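Local atomic coordinates of vanadium-dependent haloperoxidase (Zobellia galactanivorans, PDB entry 4CIT), a protein that acts as a vanadium-dependent iodoperoxidase, probably using peroxide to oxidise iodide at a bound vanadate. Residues V370-V378 with G436-V444; L87-T95 with K208-S216. All coordinates share one frame; numbering follows the deposited sequence. Where two conformers were deposited one is given.

Interaction 1 (V370-V378 with G436-V444)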
loop_
_atom_site.group_PDB
_atom_site.type_symbol
_atom_site.label_atom_id
_atom_site.label_comp_id
_atom_site.label_asym_id
_atom_site.label_seq_id
_atom_site.Cartn_x
_atom_site.Cartn_y
_atom_site.Cartn_z
ATOM N N VAL A 370 6.907 2.572 -7.805
ATOM C CA VAL A 370 7.474 3.009 -6.564
ATOM C C VAL A 370 7.016 2.077 -5.411
ATOM O O VAL A 370 7.832 1.681 -4.559
ATOM C CB VAL A 370 7.201 4.505 -6.274
ATOM C CG1 VAL A 370 7.782 4.876 -4.912
ATOM C CG2 VAL A 370 7.783 5.501 -7.314
ATOM N N VAL A 371 5.705 1.808 -5.313
ATOM C CA VAL A 371 5.130 1.066 -4.188
ATOM C C VAL A 371 5.595 -0.351 -4.241
ATOM O O VAL A 371 6.017 -0.894 -3.247
ATOM C CB VAL A 371 3.599 1.184 -4.107
ATOM C CG1 VAL A 371 3.010 0.445 -2.924
ATOM C CG2 VAL A 371 3.234 2.679 -4.044
ATOM N N SER A 372 5.691 -0.945 -5.436
ATOM C CA SER A 372 6.209 -2.316 -5.579
ATOM C C SER A 372 7.654 -2.408 -5.268
ATOM O O SER A 372 8.103 -3.392 -4.668
ATOM C CB SER A 372 6.014 -2.801 -7.028
ATOM O OG SER A 372 4.626 -2.833 -7.225
ATOM N N GLY A 373 8.425 -1.399 -5.665
ATOM C CA GLY A 373 9.832 -1.323 -5.327
ATOM C C GLY A 373 10.071 -1.350 -3.827
ATOM O O GLY A 373 10.904 -2.096 -3.293
ATOM N N ALA A 374 9.349 -0.525 -3.146
ATOM C CA ALA A 374 9.460 -0.431 -1.693
ATOM C C ALA A 374 8.981 -1.711 -1.026
ATOM O O ALA A 374 9.673 -2.214 -0.062
ATOM C CB ALA A 374 8.696 0.760 -1.178
ATOM N N ALA A 375 7.793 -2.155 -1.385
ATOM C CA ALA A 375 7.247 -3.330 -0.752
ATOM C C ALA A 375 8.174 -4.558 -0.967
ATOM O O ALA A 375 8.326 -5.405 -0.076
ATOM C CB ALA A 375 5.856 -3.587 -1.257
ATOM N N SER A 376 8.641 -4.753 -2.185
ATOM C CA SER A 376 9.583 -5.794 -2.531
ATOM C C SER A 376 10.861 -5.856 -1.652
ATOM O O SER A 376 11.360 -6.941 -1.200
ATOM C CB SER A 376 10.055 -5.557 -3.939
ATOM O OG SER A 376 10.735 -6.714 -4.394
ATOM N N VAL A 377 11.430 -4.701 -1.454
ATOM C CA VAL A 377 12.608 -4.564 -0.588
ATOM C C VAL A 377 12.322 -5.001 0.829
ATOM O O VAL A 377 13.054 -5.773 1.438
ATOM C CB VAL A 377 13.190 -3.142 -0.635
ATOM C CG1 VAL A 377 14.152 -2.918 0.498
ATOM C CG2 VAL A 377 13.886 -2.936 -1.974
ATOM N N VAL A 378 11.218 -4.517 1.388
ATOM C CA VAL A 378 10.821 -4.916 2.741
ATOM C C VAL A 378 10.555 -6.394 2.851
ATOM O O VAL A 378 11.114 -7.040 3.752
ATOM C CB VAL A 378 9.569 -4.115 3.251
ATOM C CG1 VAL A 378 9.141 -4.639 4.618
ATOM C CG2 VAL A 378 9.940 -2.664 3.330
ATOM N N GLY A 436 11.453 3.570 -5.394
ATOM C CA GLY A 436 10.857 2.730 -4.376
ATOM C C GLY A 436 11.861 1.789 -3.659
ATOM O O GLY A 436 11.817 1.642 -2.451
ATOM N N ARG A 437 12.809 1.236 -4.418
ATOM C CA ARG A 437 13.830 0.361 -3.855
ATOM C C ARG A 437 14.761 1.193 -2.935
ATOM O O ARG A 437 15.069 0.783 -1.773
ATOM C CB ARG A 437 14.600 -0.441 -4.977
ATOM C CG ARG A 437 13.786 -1.608 -5.630
ATOM C CD ARG A 437 14.496 -2.332 -6.841
ATOM N NE ARG A 437 13.638 -3.419 -7.347
ATOM C CZ ARG A 437 13.520 -3.904 -8.595
ATOM N NH1 ARG A 437 14.254 -3.466 -9.598
ATOM N NH2 ARG A 437 12.615 -4.854 -8.832
ATOM N N ASP A 438 15.106 2.410 -3.343
ATOM C CA ASP A 438 15.930 3.286 -2.511
ATOM C C ASP A 438 15.187 3.645 -1.210
ATOM O O ASP A 438 15.825 3.643 -0.081
ATOM C CB ASP A 438 16.413 4.510 -3.225
ATOM C CG ASP A 438 17.477 4.227 -4.321
ATOM O OD1 ASP A 438 17.965 3.088 -4.376
ATOM O OD2 ASP A 438 17.771 5.186 -5.091
ATOM N N LEU A 439 13.915 4.004 -1.327
ATOM C CA LEU A 439 13.106 4.354 -0.164
ATOM C C LEU A 439 12.942 3.125 0.783
ATOM O O LEU A 439 13.064 3.244 1.997
ATOM C CB LEU A 439 11.769 4.935 -0.614
ATOM C CG LEU A 439 10.825 5.427 0.496
ATOM C CD1 LEU A 439 9.899 6.524 -0.068
ATOM C CD2 LEU A 439 9.984 4.269 1.000
ATOM N N GLY A 440 12.688 1.961 0.228
ATOM C CA GLY A 440 12.417 0.777 1.004
ATOM C C GLY A 440 13.710 0.360 1.711
ATOM O O GLY A 440 13.630 -0.025 2.899
ATOM N N THR A 441 14.880 0.541 1.048
ATOM C CA THR A 441 16.201 0.324 1.673
ATOM C C THR A 441 16.435 1.216 2.860
ATOM O O THR A 441 16.900 0.771 3.941
ATOM C CB THR A 441 17.340 0.406 0.612
ATOM O OG1 THR A 441 17.051 -0.623 -0.386
ATOM C CG2 THR A 441 18.743 0.155 1.229
ATOM N N PHE A 442 16.094 2.482 2.706
ATOM C CA PHE A 442 16.228 3.416 3.812
ATOM C C PHE A 442 15.334 2.971 5.014
ATOM O O PHE A 442 15.765 3.029 6.193
ATOM C CB PHE A 442 15.815 4.803 3.313
ATOM C CG PHE A 442 15.646 5.849 4.385
ATOM C CD1 PHE A 442 16.773 6.501 4.966
ATOM C CD2 PHE A 442 14.415 6.197 4.765
ATOM C CE1 PHE A 442 16.629 7.410 6.023
ATOM C CE2 PHE A 442 14.242 7.172 5.737
ATOM C CZ PHE A 442 15.327 7.759 6.363
ATOM N N VAL A 443 14.069 2.656 4.742
ATOM C CA VAL A 443 13.134 2.213 5.800
ATOM C C VAL A 443 13.697 0.981 6.495
ATOM O O VAL A 443 13.724 0.933 7.737
ATOM C CB VAL A 443 11.691 1.974 5.286
ATOM C CG1 VAL A 443 10.825 1.291 6.335
ATOM C CG2 VAL A 443 11.075 3.211 4.757
ATOM N N VAL A 444 14.191 0.010 5.745
ATOM C CA VAL A 444 14.673 -1.194 6.412
ATOM C C VAL A 444 15.975 -0.955 7.212
ATOM O O VAL A 444 16.202 -1.581 8.222
ATOM C CB VAL A 444 14.789 -2.409 5.490
ATOM C CG1 VAL A 444 13.448 -2.728 4.929
ATOM C CG2 VAL A 444 15.765 -2.218 4.420
#

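Interaction 2 (L87-T95 with K208-S216)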
loop_
_atom_site.group_PDB
_atom_site.type_symbol
_atom_site.label_atom_id
_atom_site.label_comp_id
_atom_site.label_asym_id
_atom_site.label_seq_id
_atom_site.Cartn_x
_atom_site.Cartn_y
_atom_site.Cartn_z
ATOM N N LEU A 87 8.321 0.955 18.108
ATOM C CA LEU A 87 8.503 1.951 17.054
ATOM C C LEU A 87 8.451 3.354 17.633
ATOM O O LEU A 87 8.639 4.363 16.927
ATOM C CB LEU A 87 7.456 1.750 15.931
ATOM C CG LEU A 87 7.806 0.565 15.061
ATOM C CD1 LEU A 87 6.636 0.287 14.165
ATOM C CD2 LEU A 87 9.110 0.798 14.282
ATOM N N ALA A 88 8.092 3.468 18.914
ATOM C CA ALA A 88 8.058 4.807 19.510
ATOM C C ALA A 88 9.505 5.352 19.481
ATOM O O ALA A 88 10.493 4.618 19.704
ATOM C CB ALA A 88 7.580 4.763 20.987
ATOM N N GLY A 89 9.665 6.596 19.105
ATOM C CA GLY A 89 10.920 7.151 18.954
ATOM C C GLY A 89 11.536 6.898 17.577
ATOM O O GLY A 89 12.612 7.459 17.252
ATOM N N GLN A 90 10.925 5.999 16.816
ATOM C CA GLN A 90 11.434 5.623 15.478
ATOM C C GLN A 90 10.547 6.183 14.338
ATOM O O GLN A 90 11.077 6.549 13.264
ATOM C CB GLN A 90 11.545 4.113 15.358
ATOM C CG GLN A 90 12.354 3.400 16.447
ATOM C CD GLN A 90 12.758 1.994 16.025
ATOM O OE1 GLN A 90 12.374 0.922 16.600
ATOM N NE2 GLN A 90 13.572 1.972 15.041
ATOM N N LEU A 91 9.264 6.232 14.533
ATOM C CA LEU A 91 8.352 6.835 13.573
ATOM C C LEU A 91 8.115 8.282 13.964
ATOM O O LEU A 91 8.002 8.588 15.193
ATOM C CB LEU A 91 7.012 6.085 13.500
ATOM C CG LEU A 91 7.006 4.611 13.198
ATOM C CD1 LEU A 91 5.656 3.973 13.007
ATOM C CD2 LEU A 91 7.832 4.388 11.986
ATOM N N ASN A 92 7.933 9.185 12.978
ATOM C CA ASN A 92 7.783 10.608 13.296
ATOM C C ASN A 92 6.637 10.962 14.222
ATOM O O ASN A 92 5.517 10.688 13.900
ATOM C CB ASN A 92 7.629 11.376 11.946
ATOM C CG ASN A 92 8.940 11.275 11.067
ATOM O OD1 ASN A 92 10.075 11.239 11.612
ATOM N ND2 ASN A 92 8.785 11.311 9.767
ATOM N N GLY A 93 6.940 11.548 15.379
ATOM C CA GLY A 93 5.920 11.977 16.347
ATOM C C GLY A 93 5.392 10.876 17.339
ATOM O O GLY A 93 4.558 11.187 18.128
ATOM N N LEU A 94 5.766 9.643 17.182
ATOM C CA LEU A 94 5.164 8.560 17.925
ATOM C C LEU A 94 5.906 8.398 19.251
ATOM O O LEU A 94 7.125 8.209 19.311
ATOM C CB LEU A 94 5.296 7.280 17.170
ATOM C CG LEU A 94 4.711 6.059 17.911
ATOM C CD1 LEU A 94 3.248 6.242 18.220
ATOM C CD2 LEU A 94 4.987 4.799 17.094
ATOM N N THR A 95 5.115 8.535 20.313
ATOM C CA THR A 95 5.549 8.255 21.686
ATOM C C THR A 95 5.038 6.963 22.266
ATOM O O THR A 95 4.215 6.243 21.680
ATOM C CB THR A 95 5.109 9.390 22.664
ATOM O OG1 THR A 95 3.680 9.439 22.716
ATOM C CG2 THR A 95 5.746 10.757 22.247
ATOM N N LYS A 208 1.855 16.631 1.569
ATOM C CA LYS A 208 1.742 17.396 2.824
ATOM C C LYS A 208 1.323 16.544 4.013
ATOM O O LYS A 208 1.182 17.082 5.113
ATOM C CB LYS A 208 0.753 18.525 2.646
ATOM C CG LYS A 208 1.124 19.467 1.556
ATOM C CD LYS A 208 2.353 20.234 1.807
ATOM C CE LYS A 208 2.613 21.238 0.652
ATOM N NZ LYS A 208 4.020 21.065 0.134
ATOM N N ILE A 209 1.185 15.242 3.815
ATOM C CA ILE A 209 0.876 14.291 4.917
ATOM C C ILE A 209 2.211 14.048 5.648
ATOM O O ILE A 209 3.272 13.934 5.040
ATOM C CB ILE A 209 0.350 12.967 4.312
ATOM C CG1 ILE A 209 -0.948 13.209 3.468
ATOM C CG2 ILE A 209 0.132 11.985 5.476
ATOM C CD1 ILE A 209 -2.092 13.743 4.288
ATOM N N ARG A 210 2.174 13.941 6.966
ATOM C CA ARG A 210 3.334 13.531 7.735
ATOM C C ARG A 210 3.854 12.183 7.350
ATOM O O ARG A 210 3.147 11.183 7.506
ATOM C CB ARG A 210 2.943 13.503 9.205
ATOM C CG ARG A 210 4.136 13.248 10.181
ATOM C CD ARG A 210 3.686 13.033 11.583
ATOM N NE ARG A 210 2.741 11.907 11.687
ATOM C CZ ARG A 210 1.806 11.769 12.602
ATOM N NH1 ARG A 210 1.645 12.649 13.562
ATOM N NH2 ARG A 210 1.089 10.701 12.607
ATOM N N PRO A 211 5.101 12.086 6.867
ATOM C CA PRO A 211 5.601 10.739 6.637
ATOM C C PRO A 211 5.905 9.973 7.932
ATOM O O PRO A 211 6.110 10.585 9.015
ATOM C CB PRO A 211 6.906 10.976 5.879
ATOM C CG PRO A 211 7.072 12.417 5.700
ATOM C CD PRO A 211 6.087 13.125 6.595
ATOM N N PHE A 212 5.842 8.657 7.894
ATOM C CA PHE A 212 6.235 7.842 9.070
ATOM C C PHE A 212 7.706 7.810 9.377
ATOM O O PHE A 212 8.105 7.904 10.545
ATOM C CB PHE A 212 5.748 6.391 8.851
ATOM C CG PHE A 212 4.273 6.216 8.973
ATOM C CD1 PHE A 212 3.635 6.240 10.220
ATOM C CD2 PHE A 212 3.465 6.073 7.857
ATOM C CE1 PHE A 212 2.262 6.026 10.304
ATOM C CE2 PHE A 212 2.063 5.940 7.949
ATOM C CZ PHE A 212 1.479 5.831 9.212
ATOM N N VAL A 213 8.543 7.625 8.346
ATOM C CA VAL A 213 10.002 7.378 8.503
ATOM C C VAL A 213 10.869 8.427 7.771
ATOM O O VAL A 213 12.013 8.788 8.170
ATOM C CB VAL A 213 10.358 5.971 7.912
ATOM C CG1 VAL A 213 11.739 5.559 8.299
ATOM C CG2 VAL A 213 9.367 4.880 8.334
ATOM N N LEU A 214 10.360 8.939 6.648
ATOM C CA LEU A 214 11.124 9.899 5.847
ATOM C C LEU A 214 11.414 11.123 6.664
ATOM O O LEU A 214 10.608 11.515 7.526
ATOM C CB LEU A 214 10.389 10.379 4.630
ATOM C CG LEU A 214 9.890 9.298 3.675
ATOM C CD1 LEU A 214 9.116 9.921 2.518
ATOM C CD2 LEU A 214 11.044 8.455 3.240
ATOM N N ASP A 215 12.569 11.713 6.389
ATOM C CA ASP A 215 12.879 13.034 6.964
ATOM C C ASP A 215 12.048 14.150 6.354
ATOM O O ASP A 215 11.719 15.161 7.014
ATOM C CB ASP A 215 14.363 13.310 6.793
ATOM C CG ASP A 215 15.228 12.315 7.554
ATOM O OD1 ASP A 215 14.920 11.999 8.726
ATOM O OD2 ASP A 215 16.227 11.825 6.941
ATOM N N SER A 216 11.632 13.955 5.085
ATOM C CA SER A 216 10.724 14.889 4.420
ATOM C C SER A 216 10.143 14.198 3.247
ATOM O O SER A 216 10.723 13.248 2.778
ATOM C CB SER A 216 11.391 16.173 3.948
ATOM O OG SER A 216 12.199 15.930 2.810
#

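Interaction 1 (V370-V378 with G436-V444)
Val377 lays its CG1 methyl over one face of the peptide group joining Gly440 to Thr441, almost squarely above the carbonyl carbon, with CG1 3.5 Å from Gly440 C. At the other end of the contact a carbonyl is met by a C-H: Val370 O lies 3.2 Å from Gly436 CA, with 140° at the hydrogen. In return, Gly436 O receives Ala374 CA at 3.2 Å in a second, more bent CA-H...O contact. No conventional hydrogen bond joins the two helices, which are held by close backbone packing and by apolar side chains, above all Val377. Gly436 and Gly440 form a GxxxG motif, and the helices run roughly parallel in a right-handed crossing (-36°) of the kind such motifs support, their axes approaching to 6.8 Å. The contact lies in the helical PAP2 region, where the side chain of Val370 is about 8 Å from a bound vanadate ion. There is no room for a beta carbon at Gly436, since one built there would fall 2.0 Å from Val370 O.

Val377 is a knob in the hole made by Arg437, Gly440, Thr441 and Val444. With CG1 anti to the backbone N (chi1 165°), that branch reaches the peptide face, while CG2 rests 3.8 Å from Arg437 CA. Shortening this side chain to an alanine would probably uncover the peptide face and leave the hole poorly filled. The Thr441 side chain, one wall of the hole, is held by its OG1, which donates to Arg437 O at 2.8 Å from above the carbonyl plane; Thr441 N reaches the same oxygen from the opposite face. In the conformer given, Arg437 NH2 makes a salt bridge with Asp412 of helix 407-420. Farther along, the Val378 and Val444 side chains cross obliquely, CG2 of the former against CG1 of the latter, and Val378 also packs on Ala320.

Interaction 2 (L87-T95 with K208-S216)
Asn92 turns its CG beside the backbone N (chi1 -65°), and this carries the amide across to the carbonyls of Pro211 and Leu214. It occupies the second position of a type II beta turn, Leu91 to Leu94, with Gly93 next at positive phi, so the corner of one loop is bound by the backbone of another. ND2 gives its two bonds differently: Leu214 O, at 2.9 Å, lies in the amide plane, whereas ND2 stands well above the carbonyl plane of Pro211 O, also at 2.9 Å. The backbone joins in with a nearly straight bond (162°) from Asn92 N to Phe212 O at 2.8 Å, and Leu91 CA adds a CA-H...O contact to the same oxygen. Behind the loop, Asp323 of helix 307-335 accepts from the backbone N of Phe212, Val213 and Leu214, which helps hold the peptides carrying Pro211 O and Phe212 O. Leu91 supplies the apolar side, CD1 passing obliquely to Phe212 CD1 at 4.1 Å and CD2 meeting Val213 CG2 at 4.0 Å. The Arg210 guanidinium, whose NH1 bonds to Trp166 O, carries Asn92 O 3.7 Å above one face, offset toward its rim.

In the fold
The pair shows how a helical fold combines close helix packing with loops laid over it. Along the chain the two contacts come in series: interaction 2, joining loops 113 residues apart, closes before interaction 1 opens between helices 367-383 and 426-446. Their centres are 16 Å apart, and interaction 1 lies nearer the centre of the chain. Helix 307-335 serves both, with Val319 touching Phe212 and Val213 while Ala320 meets Val378. The contacts also touch directly: Phe442 packs on Val213 and Leu214, and Leu439 on Leu214. The loop 208-216 thus rests on helix 426-446, whose partner, helix 367-383, contributes Gly367 and His368 to the vanadate pocket.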